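Local coordinates for 6-aminohexanoate-dimer hydrolase (Bacillus anthracis, PDB 4GB7), which probably hydrolyses the amide bond of 6-aminohexanoate dimers, as a serine hydrolase with a beta-lactamase-like fold, at residues D166-E171 with A258-T263; Q189-Y194 with V246-N251; M228-M233 with V290-K295; G252-L257 with E297-G302. One frame throughout, in Å; residues are numbered along the deposited sequence. Where two conformers were deposited one is given.

Contact 1 (D166-E171 with A258-T263); sequences DTYIKE and AWIIRT
Ile-169 packs its branched side chain onto Trp-259 in the tight part of this contact. CG2, anti to the backbone N, lies over the six-membered ring, 3.5 Å from its centroid and only 8° off the normal: a CH-pi contact. The longer branch reaches across to the helix. Its CG1 meets Ile-260 CG1 at 3.8 Å, while CD1 runs on to Trp-259 CD1 and to Thr-263 OG1 at 3.3 Å. A beta-branched residue suits the place because its two arms can fill two directions at once. Toward solvent the fit loosens. The Glu-171 carboxylate reaches the helix through water: one molecule bridges OE2 to Trp-259 NE1, sitting in plane at the indole edge, 2.9 Å from NE1, and a second links OE1 to Thr-263 OG1. Polar ends suit this wet margin. Helix 251-265 thus takes the turn after helix 165-168 on one flank, with Leu-182 of helix 182-186 beside Tyr-168 and Ile-260, Tyr-231 of helix 230-235 stacked with Trp-259, and helices 143-155 and 269-278 packed on Ile-261.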
loop_
_atom_site.group_PDB
_atom_site.type_symbol
_atom_site.label_atom_id
_atom_site.label_comp_id
_atom_site.label_asym_id
_atom_site.label_seq_id
_atom_site.Cartn_x
_atom_site.Cartn_y
_atom_site.Cartn_z
ATOM N N ASP A 166 -21.722 -6.010 -8.005
ATOM C CA ASP A 166 -22.846 -5.329 -8.614
ATOM C C ASP A 166 -24.134 -5.505 -7.818
ATOM O O ASP A 166 -25.155 -4.884 -8.136
ATOM C CB ASP A 166 -23.007 -5.667 -10.120
ATOM C CG ASP A 166 -23.311 -7.141 -10.399
ATOM O OD1 ASP A 166 -23.713 -7.888 -9.482
ATOM O OD2 ASP A 166 -23.174 -7.539 -11.592
ATOM N N THR A 167 -24.051 -6.261 -6.726
ATOM C CA THR A 167 -25.134 -6.278 -5.726
ATOM C C THR A 167 -25.198 -4.891 -5.040
ATOM O O THR A 167 -26.264 -4.385 -4.690
ATOM C CB THR A 167 -24.927 -7.388 -4.671
ATOM O OG1 THR A 167 -24.973 -8.697 -5.307
ATOM C CG2 THR A 167 -26.013 -7.288 -3.541
ATOM N N TYR A 168 -24.026 -4.279 -4.884
ATOM C CA TYR A 168 -23.919 -3.046 -4.162
ATOM C C TYR A 168 -23.743 -1.856 -5.075
ATOM O O TYR A 168 -24.166 -0.758 -4.721
ATOM C CB TYR A 168 -22.769 -3.111 -3.168
ATOM C CG TYR A 168 -22.914 -4.253 -2.217
ATOM C CD1 TYR A 168 -23.951 -4.271 -1.291
ATOM C CD2 TYR A 168 -22.099 -5.369 -2.299
ATOM C CE1 TYR A 168 -24.099 -5.332 -0.424
ATOM C CE2 TYR A 168 -22.239 -6.441 -1.447
ATOM C CZ TYR A 168 -23.278 -6.443 -0.537
ATOM O OH TYR A 168 -23.444 -7.490 0.343
ATOM N N ILE A 169 -23.081 -2.069 -6.230
ATOM C CA ILE A 169 -22.846 -0.996 -7.198
ATOM C C ILE A 169 -23.656 -1.302 -8.471
ATOM O O ILE A 169 -23.209 -2.018 -9.346
ATOM C CB ILE A 169 -21.350 -0.854 -7.548
ATOM C CG1 ILE A 169 -20.471 -0.785 -6.270
ATOM C CG2 ILE A 169 -21.210 0.350 -8.483
ATOM C CD1 ILE A 169 -20.740 0.386 -5.357
ATOM N N LYS A 170 -24.886 -0.793 -8.563
ATOM C CA LYS A 170 -25.726 -1.156 -9.690
ATOM C C LYS A 170 -25.148 -0.667 -11.021
ATOM O O LYS A 170 -25.389 -1.274 -12.062
ATOM C CB LYS A 170 -27.133 -0.655 -9.482
ATOM C CG LYS A 170 -27.306 0.852 -9.460
ATOM C CD LYS A 170 -28.689 1.190 -8.902
ATOM C CE LYS A 170 -29.188 2.529 -9.379
ATOM N NZ LYS A 170 -30.639 2.580 -9.066
ATOM N N GLU A 171 -24.375 0.420 -10.975
ATOM C CA GLU A 171 -23.639 0.909 -12.154
ATOM C C GLU A 171 -22.696 -0.094 -12.789
ATOM O O GLU A 171 -22.379 0.035 -13.999
ATOM C CB GLU A 171 -22.832 2.185 -11.808
ATOM C CG GLU A 171 -23.682 3.351 -11.351
ATOM C CD GLU A 171 -23.872 3.413 -9.849
ATOM O OE1 GLU A 171 -23.797 2.368 -9.181
ATOM O OE2 GLU A 171 -24.116 4.523 -9.341
ATOM N N ALA A 258 -13.508 0.004 -2.765
ATOM C CA ALA A 258 -13.687 1.351 -2.207
ATOM C C ALA A 258 -15.025 1.986 -2.602
ATOM O O ALA A 258 -15.629 2.692 -1.800
ATOM C CB ALA A 258 -12.506 2.251 -2.538
ATOM N N TRP A 259 -15.470 1.753 -3.848
ATOM C CA TRP A 259 -16.765 2.227 -4.290
ATOM C C TRP A 259 -17.864 1.625 -3.452
ATOM O O TRP A 259 -18.765 2.321 -3.022
ATOM C CB TRP A 259 -16.950 1.918 -5.775
ATOM C CG TRP A 259 -18.054 2.630 -6.489
ATOM C CD1 TRP A 259 -19.025 3.502 -5.976
ATOM C CD2 TRP A 259 -18.293 2.579 -7.918
ATOM N NE1 TRP A 259 -19.840 3.981 -6.986
ATOM C CE2 TRP A 259 -19.462 3.430 -8.183
ATOM C CE3 TRP A 259 -17.684 1.923 -8.973
ATOM C CZ2 TRP A 259 -19.944 3.618 -9.461
ATOM C CZ3 TRP A 259 -18.180 2.111 -10.258
ATOM C CH2 TRP A 259 -19.295 2.933 -10.495
ATOM N N ILE A 260 -17.729 0.357 -3.104
ATOM C CA ILE A 260 -18.666 -0.292 -2.204
ATOM C C ILE A 260 -18.663 0.372 -0.818
ATOM O O ILE A 260 -19.725 0.681 -0.264
ATOM C CB ILE A 260 -18.370 -1.792 -2.073
ATOM C CG1 ILE A 260 -18.602 -2.485 -3.428
ATOM C CG2 ILE A 260 -19.224 -2.453 -0.996
ATOM C CD1 ILE A 260 -18.098 -3.897 -3.512
ATOM N N ILE A 261 -17.476 0.626 -0.273
ATOM C CA ILE A 261 -17.381 1.335 1.013
ATOM C C ILE A 261 -18.186 2.639 0.973
ATOM O O ILE A 261 -18.977 2.936 1.897
ATOM C CB ILE A 261 -15.921 1.608 1.397
ATOM C CG1 ILE A 261 -15.184 0.285 1.679
ATOM C CG2 ILE A 261 -15.808 2.533 2.626
ATOM C CD1 ILE A 261 -13.689 0.409 1.823
ATOM N N ARG A 262 -17.955 3.438 -0.063
ATOM C CA ARG A 262 -18.576 4.755 -0.158
ATOM C C ARG A 262 -20.079 4.621 -0.270
ATOM O O ARG A 262 -20.823 5.333 0.381
ATOM C CB ARG A 262 -18.026 5.527 -1.331
ATOM C CG ARG A 262 -16.538 5.893 -1.283
ATOM C CD ARG A 262 -16.071 6.484 -2.598
ATOM N NE ARG A 262 -14.612 6.615 -2.623
ATOM C CZ ARG A 262 -13.778 5.886 -3.362
ATOM N NH1 ARG A 262 -14.221 5.054 -4.312
ATOM N NH2 ARG A 262 -12.475 6.081 -3.273
ATOM N N THR A 263 -20.522 3.707 -1.106
ATOM C CA THR A 263 -21.944 3.503 -1.306
ATOM C C THR A 263 -22.655 3.024 -0.058
ATOM O O THR A 263 -23.753 3.551 0.298
ATOM C CB THR A 263 -22.186 2.524 -2.466
ATOM O OG1 THR A 263 -21.654 3.090 -3.660
ATOM C CG2 THR A 263 -23.694 2.282 -2.684
HETATM O O HOH W 1 -22.133 5.704 -7.237
HETATM O O HOH W 2 -23.487 2.589 -6.260
#

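Contact 2 (Q189-Y194 with V246-N251); sequences QVSVEY and VFSYNN
Asn-250 and Tyr-194 meet tip to tip, and the asparagine is worth following outward. Its CB lies 4.3 Å from Val-190 O, a loose approach. CG, anti to the backbone N (chi1 -159°), points to the strand. There OD1 accepts a 2.7 Å hydrogen bond from Tyr-194 OH, at the edge of the phenol ring, with the ring and amide planes 62° apart. The donor is tilted 25° from the carbonyl plane, and the same OD1 also caps Gly-252 N at the start of helix 251-265. ND2 turns to the strand: it donates to a water at 2.9 Å and rests 3.8 Å from Val-192 CB. That water also gives a proton to Val-190 O, accepts from Val-192 N and lies 2.7 Å from Ser-248 OG, so it joins the backbone of 190-192 to the side chains of Ser-248 and Asn-250. Asparagine suits the place, since one amide offers both an acceptor and a donor. Farther back, Ser-191 OG touches Ser-248 CB and Val-246 CG1. Strand 191-193 pairs antiparallel with strand 238-241, while Phe-177 of helix 176-179 packs on Val-190, Val-192 and Tyr-194, and Tyr-194 also touches helix 206-214.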
loop_
_atom_site.group_PDB
_atom_site.type_symbol
_atom_site.label_atom_id
_atom_site.label_comp_id
_atom_site.label_asym_id
_atom_site.label_seq_id
_atom_site.Cartn_x
_atom_site.Cartn_y
_atom_site.Cartn_z
ATOM N N GLN A 189 -8.348 -11.868 -7.620
ATOM C CA GLN A 189 -8.633 -12.942 -8.534
ATOM C C GLN A 189 -9.589 -12.523 -9.690
ATOM O O GLN A 189 -10.301 -13.359 -10.288
ATOM C CB GLN A 189 -9.166 -14.133 -7.775
ATOM C CG GLN A 189 -8.146 -14.818 -6.885
ATOM C CD GLN A 189 -8.768 -15.834 -5.981
ATOM O OE1 GLN A 189 -9.991 -15.904 -5.852
ATOM N NE2 GLN A 189 -7.942 -16.658 -5.367
ATOM N N VAL A 190 -9.558 -11.240 -10.022
ATOM C CA VAL A 190 -10.338 -10.665 -11.108
ATOM C C VAL A 190 -9.392 -10.248 -12.227
ATOM O O VAL A 190 -8.490 -9.377 -12.043
ATOM C CB VAL A 190 -11.179 -9.472 -10.595
ATOM C CG1 VAL A 190 -12.087 -8.979 -11.690
ATOM C CG2 VAL A 190 -11.974 -9.869 -9.310
ATOM N N SER A 191 -9.580 -10.896 -13.380
ATOM C CA SER A 191 -8.637 -10.779 -14.508
ATOM C C SER A 191 -9.236 -9.812 -15.520
ATOM O O SER A 191 -10.255 -10.121 -16.189
ATOM C CB SER A 191 -8.378 -12.149 -15.126
ATOM O OG SER A 191 -7.628 -13.013 -14.284
ATOM N N VAL A 192 -8.606 -8.664 -15.648
ATOM C CA VAL A 192 -9.139 -7.576 -16.415
ATOM C C VAL A 192 -8.023 -6.835 -17.137
ATOM O O VAL A 192 -6.916 -6.647 -16.601
ATOM C CB VAL A 192 -9.869 -6.579 -15.468
ATOM C CG1 VAL A 192 -9.895 -5.169 -15.999
ATOM C CG2 VAL A 192 -11.283 -7.080 -15.126
ATOM N N GLU A 193 -8.335 -6.394 -18.352
ATOM C CA GLU A 193 -7.458 -5.512 -19.127
ATOM C C GLU A 193 -8.255 -4.238 -19.480
ATOM O O GLU A 193 -9.516 -4.270 -19.574
ATOM C CB GLU A 193 -6.926 -6.232 -20.399
ATOM C CG GLU A 193 -8.004 -6.529 -21.459
ATOM C CD GLU A 193 -7.504 -7.172 -22.773
ATOM O OE1 GLU A 193 -8.339 -7.576 -23.582
ATOM O OE2 GLU A 193 -6.285 -7.267 -22.972
ATOM N N TYR A 194 -7.532 -3.153 -19.690
ATOM C CA TYR A 194 -8.093 -1.889 -20.071
ATOM C C TYR A 194 -7.445 -1.483 -21.378
ATOM O O TYR A 194 -6.300 -1.910 -21.679
ATOM C CB TYR A 194 -7.757 -0.789 -19.034
ATOM C CG TYR A 194 -8.066 -1.146 -17.575
ATOM C CD1 TYR A 194 -9.332 -0.964 -17.042
ATOM C CD2 TYR A 194 -7.105 -1.653 -16.749
ATOM C CE1 TYR A 194 -9.593 -1.267 -15.721
ATOM C CE2 TYR A 194 -7.352 -1.951 -15.433
ATOM C CZ TYR A 194 -8.625 -1.778 -14.929
ATOM O OH TYR A 194 -8.913 -2.059 -13.613
ATOM N N VAL A 246 -7.749 -17.353 -11.212
ATOM C CA VAL A 246 -6.296 -17.160 -11.071
ATOM C C VAL A 246 -6.032 -15.799 -10.413
ATOM O O VAL A 246 -6.855 -14.900 -10.502
ATOM C CB VAL A 246 -5.569 -17.209 -12.432
ATOM C CG1 VAL A 246 -5.993 -16.040 -13.329
ATOM C CG2 VAL A 246 -4.061 -17.276 -12.253
ATOM N N PHE A 247 -4.876 -15.665 -9.793
ATOM C CA PHE A 247 -4.414 -14.383 -9.289
ATOM C C PHE A 247 -4.062 -13.459 -10.456
ATOM O O PHE A 247 -3.322 -13.854 -11.373
ATOM C CB PHE A 247 -3.197 -14.584 -8.379
ATOM C CG PHE A 247 -2.563 -13.310 -7.889
ATOM C CD1 PHE A 247 -3.089 -12.656 -6.810
ATOM C CD2 PHE A 247 -1.415 -12.798 -8.482
ATOM C CE1 PHE A 247 -2.501 -11.515 -6.304
ATOM C CE2 PHE A 247 -0.831 -11.623 -7.991
ATOM C CZ PHE A 247 -1.368 -10.992 -6.889
ATOM N N SER A 248 -4.564 -12.218 -10.398
ATOM C CA SER A 248 -4.213 -11.170 -11.347
ATOM C C SER A 248 -4.262 -9.859 -10.596
ATOM O O SER A 248 -5.351 -9.361 -10.272
ATOM C CB SER A 248 -5.199 -11.134 -12.526
ATOM O OG SER A 248 -4.803 -10.159 -13.468
ATOM N N TYR A 249 -3.086 -9.310 -10.287
ATOM C CA TYR A 249 -3.028 -8.071 -9.522
ATOM C C TYR A 249 -3.621 -6.918 -10.324
ATOM O O TYR A 249 -3.194 -6.657 -11.449
ATOM C CB TYR A 249 -1.589 -7.781 -9.182
ATOM C CG TYR A 249 -1.360 -6.700 -8.163
ATOM C CD1 TYR A 249 -1.460 -6.953 -6.792
ATOM C CD2 TYR A 249 -0.967 -5.454 -8.553
ATOM C CE1 TYR A 249 -1.182 -5.974 -5.854
ATOM C CE2 TYR A 249 -0.709 -4.456 -7.629
ATOM C CZ TYR A 249 -0.808 -4.721 -6.287
ATOM O OH TYR A 249 -0.514 -3.715 -5.416
ATOM N N ASN A 250 -4.614 -6.226 -9.752
ATOM C CA ASN A 250 -5.234 -5.121 -10.448
ATOM C C ASN A 250 -5.737 -4.037 -9.477
ATOM O O ASN A 250 -6.584 -4.297 -8.631
ATOM C CB ASN A 250 -6.412 -5.650 -11.284
ATOM C CG ASN A 250 -6.810 -4.718 -12.418
ATOM O OD1 ASN A 250 -7.132 -3.539 -12.201
ATOM N ND2 ASN A 250 -6.795 -5.260 -13.664
ATOM N N ASN A 251 -5.269 -2.812 -9.678
ATOM C CA ASN A 251 -5.765 -1.634 -8.933
ATOM C C ASN A 251 -7.284 -1.544 -8.936
ATOM O O ASN A 251 -7.889 -1.122 -7.963
ATOM C CB ASN A 251 -5.251 -0.356 -9.566
ATOM C CG ASN A 251 -3.756 -0.167 -9.413
ATOM O OD1 ASN A 251 -3.144 -0.601 -8.448
ATOM N ND2 ASN A 251 -3.163 0.490 -10.399
HETATM O O HOH W 3 -7.869 -8.662 -9.360
HETATM O O HOH W 4 -6.574 -8.122 -13.632
#

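Contact 3 (M228-M233 with V290-K295); sequences MKIYDM and VTDETK
The carboxylate of Asp-292 is the flat group that meets Ile-230, and its two oxygens have separate tasks. OD2 receives Ile-230 N on its anti side, 2.8 Å away and 16° out of plane, through a nearly straight bond (N-H...O 167°). It also takes a proton from a water, which accepts from Tyr-231 N and lies over one face of the Tyr-231 ring, offset toward the rim. OD1 is approached from a single face of the carboxylate by both Thr-294 OG1, on the syn side at 2.8 Å, and Thr-294 N, from higher above the plane. Around this polar core, Lys-229 CB and Ile-230 CG1 flank OD2 with carbon, at 3.4 and 3.5 Å. Glu-293 turns its OE1 to Arg-220, whose guanidinium also holds Met-228 O. Aspartate suits the spot: one oxygen accepts from the first N-H of helix 230-235, the other holds its own turn. The negative charge would probably interact favourably with the helix dipole. OD1 closes an Asx turn, superposed on a type I beta turn from Asp-292 to Lys-295.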
loop_
_atom_site.group_PDB
_atom_site.type_symbol
_atom_site.label_atom_id
_atom_site.label_comp_id
_atom_site.label_asym_id
_atom_site.label_seq_id
_atom_site.Cartn_x
_atom_site.Cartn_y
_atom_site.Cartn_z
HETATM N N MSE A 228 -12.309 9.619 -17.584
HETATM C CA MSE A 228 -12.253 10.988 -17.051
HETATM C C MSE A 228 -12.299 11.051 -15.528
HETATM O O MSE A 228 -11.996 12.080 -14.946
HETATM C CB MSE A 228 -13.391 11.846 -17.653
HETATM C CG MSE A 228 -13.374 11.991 -19.207
HETATM SE SE MSE A 228 -11.752 12.893 -19.825
HETATM C CE MSE A 228 -12.243 14.727 -19.288
ATOM N N LYS A 229 -12.662 9.928 -14.915
ATOM C CA LYS A 229 -12.686 9.754 -13.484
ATOM C C LYS A 229 -12.457 8.275 -13.231
ATOM O O LYS A 229 -12.623 7.470 -14.130
ATOM C CB LYS A 229 -14.013 10.226 -12.933
ATOM C CG LYS A 229 -15.208 9.446 -13.407
ATOM C CD LYS A 229 -16.482 10.047 -12.847
ATOM C CE LYS A 229 -17.697 9.248 -13.235
ATOM N NZ LYS A 229 -18.893 9.665 -12.468
ATOM N N ILE A 230 -12.097 7.910 -12.003
ATOM C CA ILE A 230 -11.745 6.519 -11.671
ATOM C C ILE A 230 -12.849 5.514 -12.053
ATOM O O ILE A 230 -12.564 4.448 -12.608
ATOM C CB ILE A 230 -11.348 6.402 -10.179
ATOM C CG1 ILE A 230 -10.036 7.143 -9.910
ATOM C CG2 ILE A 230 -11.206 4.933 -9.745
ATOM C CD1 ILE A 230 -9.806 7.331 -8.423
ATOM N N TYR A 231 -14.103 5.836 -11.775
ATOM C CA TYR A 231 -15.131 4.882 -12.081
ATOM C C TYR A 231 -15.285 4.594 -13.569
ATOM O O TYR A 231 -15.713 3.481 -13.947
ATOM C CB TYR A 231 -16.463 5.323 -11.487
ATOM C CG TYR A 231 -16.514 5.474 -9.968
ATOM C CD1 TYR A 231 -15.616 4.825 -9.127
ATOM C CD2 TYR A 231 -17.471 6.260 -9.375
ATOM C CE1 TYR A 231 -15.680 4.959 -7.763
ATOM C CE2 TYR A 231 -17.546 6.390 -7.984
ATOM C CZ TYR A 231 -16.650 5.746 -7.183
ATOM O OH TYR A 231 -16.716 5.856 -5.809
ATOM N N ASP A 232 -14.953 5.571 -14.406
ATOM C CA ASP A 232 -14.919 5.364 -15.872
ATOM C C ASP A 232 -13.979 4.221 -16.259
ATOM O O ASP A 232 -14.253 3.417 -17.148
ATOM C CB ASP A 232 -14.454 6.627 -16.607
ATOM C CG ASP A 232 -15.474 7.749 -16.620
ATOM O OD1 ASP A 232 -16.657 7.583 -16.174
ATOM O OD2 ASP A 232 -15.052 8.821 -17.130
HETATM N N MSE A 233 -12.837 4.173 -15.601
HETATM C CA MSE A 233 -11.869 3.105 -15.835
HETATM C C MSE A 233 -12.468 1.742 -15.540
HETATM O O MSE A 233 -12.264 0.797 -16.269
HETATM C CB MSE A 233 -10.591 3.353 -15.007
HETATM C CG MSE A 233 -9.517 2.273 -15.169
HETATM SE SE MSE A 233 -8.106 2.348 -13.878
HETATM C CE MSE A 233 -9.138 1.635 -12.381
ATOM N N VAL A 290 -4.740 11.147 -2.615
ATOM C CA VAL A 290 -4.871 11.730 -3.940
ATOM C C VAL A 290 -6.218 11.291 -4.503
ATOM O O VAL A 290 -6.635 10.139 -4.338
ATOM C CB VAL A 290 -3.709 11.321 -4.835
ATOM C CG1 VAL A 290 -3.975 11.658 -6.293
ATOM C CG2 VAL A 290 -2.413 11.955 -4.276
ATOM N N THR A 291 -6.862 12.210 -5.217
ATOM C CA THR A 291 -8.177 11.913 -5.813
ATOM C C THR A 291 -8.215 12.184 -7.323
ATOM O O THR A 291 -7.369 12.869 -7.856
ATOM C CB THR A 291 -9.310 12.736 -5.147
ATOM O OG1 THR A 291 -9.255 14.109 -5.600
ATOM C CG2 THR A 291 -9.234 12.669 -3.601
ATOM N N ASP A 292 -9.271 11.711 -7.980
ATOM C CA ASP A 292 -9.636 12.181 -9.309
ATOM C C ASP A 292 -10.337 13.555 -9.218
ATOM O O ASP A 292 -10.509 14.121 -8.125
ATOM C CB ASP A 292 -10.427 11.077 -10.090
ATOM C CG ASP A 292 -11.816 10.849 -9.597
ATOM O OD1 ASP A 292 -12.356 11.720 -8.916
ATOM O OD2 ASP A 292 -12.388 9.767 -9.968
ATOM N N GLU A 293 -10.724 14.095 -10.372
ATOM C CA GLU A 293 -11.270 15.448 -10.431
ATOM C C GLU A 293 -12.631 15.522 -9.750
ATOM O O GLU A 293 -13.097 16.617 -9.423
ATOM C CB GLU A 293 -11.421 15.883 -11.858
ATOM C CG GLU A 293 -10.148 16.131 -12.609
ATOM C CD GLU A 293 -10.424 16.163 -14.106
ATOM O OE1 GLU A 293 -10.505 15.079 -14.781
ATOM O OE2 GLU A 293 -10.589 17.301 -14.598
ATOM N N THR A 294 -13.258 14.363 -9.542
ATOM C CA THR A 294 -14.511 14.291 -8.814
ATOM C C THR A 294 -14.373 14.062 -7.311
ATOM O O THR A 294 -15.360 13.871 -6.610
ATOM C CB THR A 294 -15.505 13.306 -9.464
ATOM O OG1 THR A 294 -15.135 11.946 -9.241
ATOM C CG2 THR A 294 -15.664 13.622 -10.948
ATOM N N LYS A 295 -13.137 14.173 -6.812
ATOM C CA LYS A 295 -12.808 13.978 -5.393
ATOM C C LYS A 295 -13.041 12.541 -4.897
ATOM O O LYS A 295 -13.156 12.273 -3.673
ATOM C CB LYS A 295 -13.490 15.022 -4.495
ATOM C CG LYS A 295 -13.223 16.472 -4.877
ATOM C CD LYS A 295 -11.718 16.817 -5.010
ATOM C CE LYS A 295 -10.755 16.351 -3.871
ATOM N NZ LYS A 295 -10.951 17.141 -2.597
HETATM O O HOH W 5 -14.620 8.233 -10.111
#

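Contact 4 (G252-L257 with E297-G302); sequences GSTETL and EQASAG
Glu-255 and the loop residues Ala-299 and Ser-300 are joined by three hydrogen bonds, all accepted by one carboxylate. OE1 takes Ala-299 N at 3.0 Å on its syn side. OE2 is gripped twice: Ser-300 OG approaches at 2.6 Å on the anti side, 22° out of the carboxylate plane, and Ser-300 N comes at 2.9 Å from above that plane. The bend at chi2 (-61°) carries CD toward the loop, and the small serine hydroxyl, lodged between its own backbone N and carbonyl carbon, fits close against OE2. Such a concentration of donors probably keeps the buried group ionised. Helix 251-265, which carries Glu-255, begins at the end of the Tyr-249 to Asn-251 sequence, which with Ser-140 and Lys-143 matches the SxxK and YxN pattern of serine beta-lactamases and penicillin-binding proteins. The loop lies close to that presumed site, for Ser-300 O accepts from Lys-143 NZ. Holding Ser-300 by its N and OG may therefore position this second-shell carbonyl. The van der Waals contacts are lighter. Thr-254 CB lies 4.0 Å from Ser-300 CB, and its CG2 rests 3.8 Å from Ala-299 O, while its hydroxyl turns to Gln-358. Ala-299 CB comes within 3.4 Å of Glu-255 OE1, where a small side chain lets the loop backbone draw near. Gln-298 centres an inverse gamma turn, and Leu-211 packs on Glu-255 and Ser-300.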
loop_
_atom_site.group_PDB
_atom_site.type_symbol
_atom_site.label_atom_id
_atom_site.label_comp_id
_atom_site.label_asym_id
_atom_site.label_seq_id
_atom_site.Cartn_x
_atom_site.Cartn_y
_atom_site.Cartn_z
ATOM N N GLY A 252 -7.886 -1.860 -10.065
ATOM C CA GLY A 252 -9.320 -1.787 -10.224
ATOM C C GLY A 252 -10.097 -2.575 -9.222
ATOM O O GLY A 252 -11.250 -2.183 -8.874
ATOM N N SER A 253 -9.543 -3.699 -8.769
ATOM C CA SER A 253 -10.239 -4.503 -7.771
ATOM C C SER A 253 -10.399 -3.728 -6.460
ATOM O O SER A 253 -11.477 -3.651 -5.881
ATOM C CB SER A 253 -9.528 -5.844 -7.520
ATOM O OG SER A 253 -9.538 -6.659 -8.698
ATOM N N THR A 254 -9.312 -3.103 -6.000
ATOM C CA THR A 254 -9.379 -2.269 -4.804
ATOM C C THR A 254 -10.299 -1.058 -5.010
ATOM O O THR A 254 -11.056 -0.676 -4.106
ATOM C CB THR A 254 -7.974 -1.785 -4.441
ATOM O OG1 THR A 254 -7.073 -2.878 -4.567
ATOM C CG2 THR A 254 -7.933 -1.232 -2.987
ATOM N N GLU A 255 -10.263 -0.460 -6.205
ATOM C CA GLU A 255 -11.104 0.713 -6.498
ATOM C C GLU A 255 -12.564 0.321 -6.427
ATOM O O GLU A 255 -13.393 1.113 -5.940
ATOM C CB GLU A 255 -10.784 1.344 -7.833
ATOM C CG GLU A 255 -9.368 1.913 -7.970
ATOM C CD GLU A 255 -9.000 3.024 -7.004
ATOM O OE1 GLU A 255 -9.884 3.598 -6.314
ATOM O OE2 GLU A 255 -7.769 3.302 -6.922
ATOM N N THR A 256 -12.882 -0.893 -6.873
ATOM C CA THR A 256 -14.276 -1.378 -6.791
ATOM C C THR A 256 -14.719 -1.527 -5.326
ATOM O O THR A 256 -15.814 -1.107 -4.910
ATOM C CB THR A 256 -14.454 -2.673 -7.575
ATOM O OG1 THR A 256 -14.120 -2.458 -8.971
ATOM C CG2 THR A 256 -15.922 -3.190 -7.492
ATOM N N LEU A 257 -13.902 -2.197 -4.558
ATOM C CA LEU A 257 -14.122 -2.338 -3.120
ATOM C C LEU A 257 -14.328 -0.982 -2.437
ATOM O O LEU A 257 -15.193 -0.825 -1.619
ATOM C CB LEU A 257 -12.959 -3.129 -2.475
ATOM C CG LEU A 257 -12.826 -4.607 -2.834
ATOM C CD1 LEU A 257 -11.546 -5.213 -2.284
ATOM C CD2 LEU A 257 -14.056 -5.392 -2.345
ATOM N N GLU A 297 -11.260 9.138 -4.189
ATOM C CA GLU A 297 -9.896 8.792 -3.846
ATOM C C GLU A 297 -9.372 7.630 -4.716
ATOM O O GLU A 297 -10.122 6.742 -5.078
ATOM C CB GLU A 297 -9.770 8.342 -2.383
ATOM C CG GLU A 297 -10.268 9.342 -1.344
ATOM C CD GLU A 297 -11.724 9.257 -1.000
ATOM O OE1 GLU A 297 -12.493 8.558 -1.708
ATOM O OE2 GLU A 297 -12.100 10.000 -0.042
ATOM N N GLN A 298 -8.076 7.669 -5.054
ATOM C CA GLN A 298 -7.362 6.488 -5.541
ATOM C C GLN A 298 -7.175 5.546 -4.368
ATOM O O GLN A 298 -6.146 5.611 -3.704
ATOM C CB GLN A 298 -5.949 6.851 -6.033
ATOM C CG GLN A 298 -5.924 7.722 -7.242
ATOM C CD GLN A 298 -4.521 8.117 -7.606
ATOM O OE1 GLN A 298 -3.575 7.858 -6.853
ATOM N NE2 GLN A 298 -4.381 8.776 -8.728
ATOM N N ALA A 299 -8.143 4.669 -4.139
ATOM C CA ALA A 299 -8.060 3.708 -3.072
ATOM C C ALA A 299 -6.873 2.746 -3.210
ATOM O O ALA A 299 -6.385 2.193 -2.219
ATOM C CB ALA A 299 -9.372 2.895 -3.004
ATOM N N SER A 300 -6.436 2.541 -4.454
ATOM C CA SER A 300 -5.465 1.504 -4.781
ATOM C C SER A 300 -4.070 2.030 -4.678
ATOM O O SER A 300 -3.151 1.245 -4.586
ATOM C CB SER A 300 -5.699 0.948 -6.199
ATOM O OG SER A 300 -5.554 1.968 -7.167
ATOM N N ALA A 301 -3.904 3.351 -4.669
ATOM C CA ALA A 301 -2.526 3.884 -4.844
ATOM C C ALA A 301 -2.260 5.282 -4.299
ATOM O O ALA A 301 -1.118 5.800 -4.420
ATOM C CB ALA A 301 -2.209 3.872 -6.330
ATOM N N GLY A 302 -3.277 5.926 -3.731
ATOM C CA GLY A 302 -3.190 7.369 -3.454
ATOM C C GLY A 302 -3.030 7.870 -2.025
ATOM O O GLY A 302 -3.092 9.080 -1.782
#

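In the fold
From the N terminus, contact 1 opens first, at 166-171, then contact 2 at 189-194 and contact 3 at 228-233. Contact 2 closes first, at 246-251, wholly within the long loop that contact 1 completes at 258-263. Contact 4 opens at 252-257 between these closures, so it follows contact 2 in series but crosses contact 1. Contact 3 crosses contacts 1, 2 and 4, closing at 290-295 just before contact 4 ends at 297-302. Helix 251-265 serves both contacts 1 and 4, which a salt bridge from Arg-262 to Glu-297 also joins. Backbone bonds of Val-290 to Gln-298 and Gly-302 tie contacts 3 and 4 where strand 287-290 lies beside the loop leading into strand 303-305 of the same sheet.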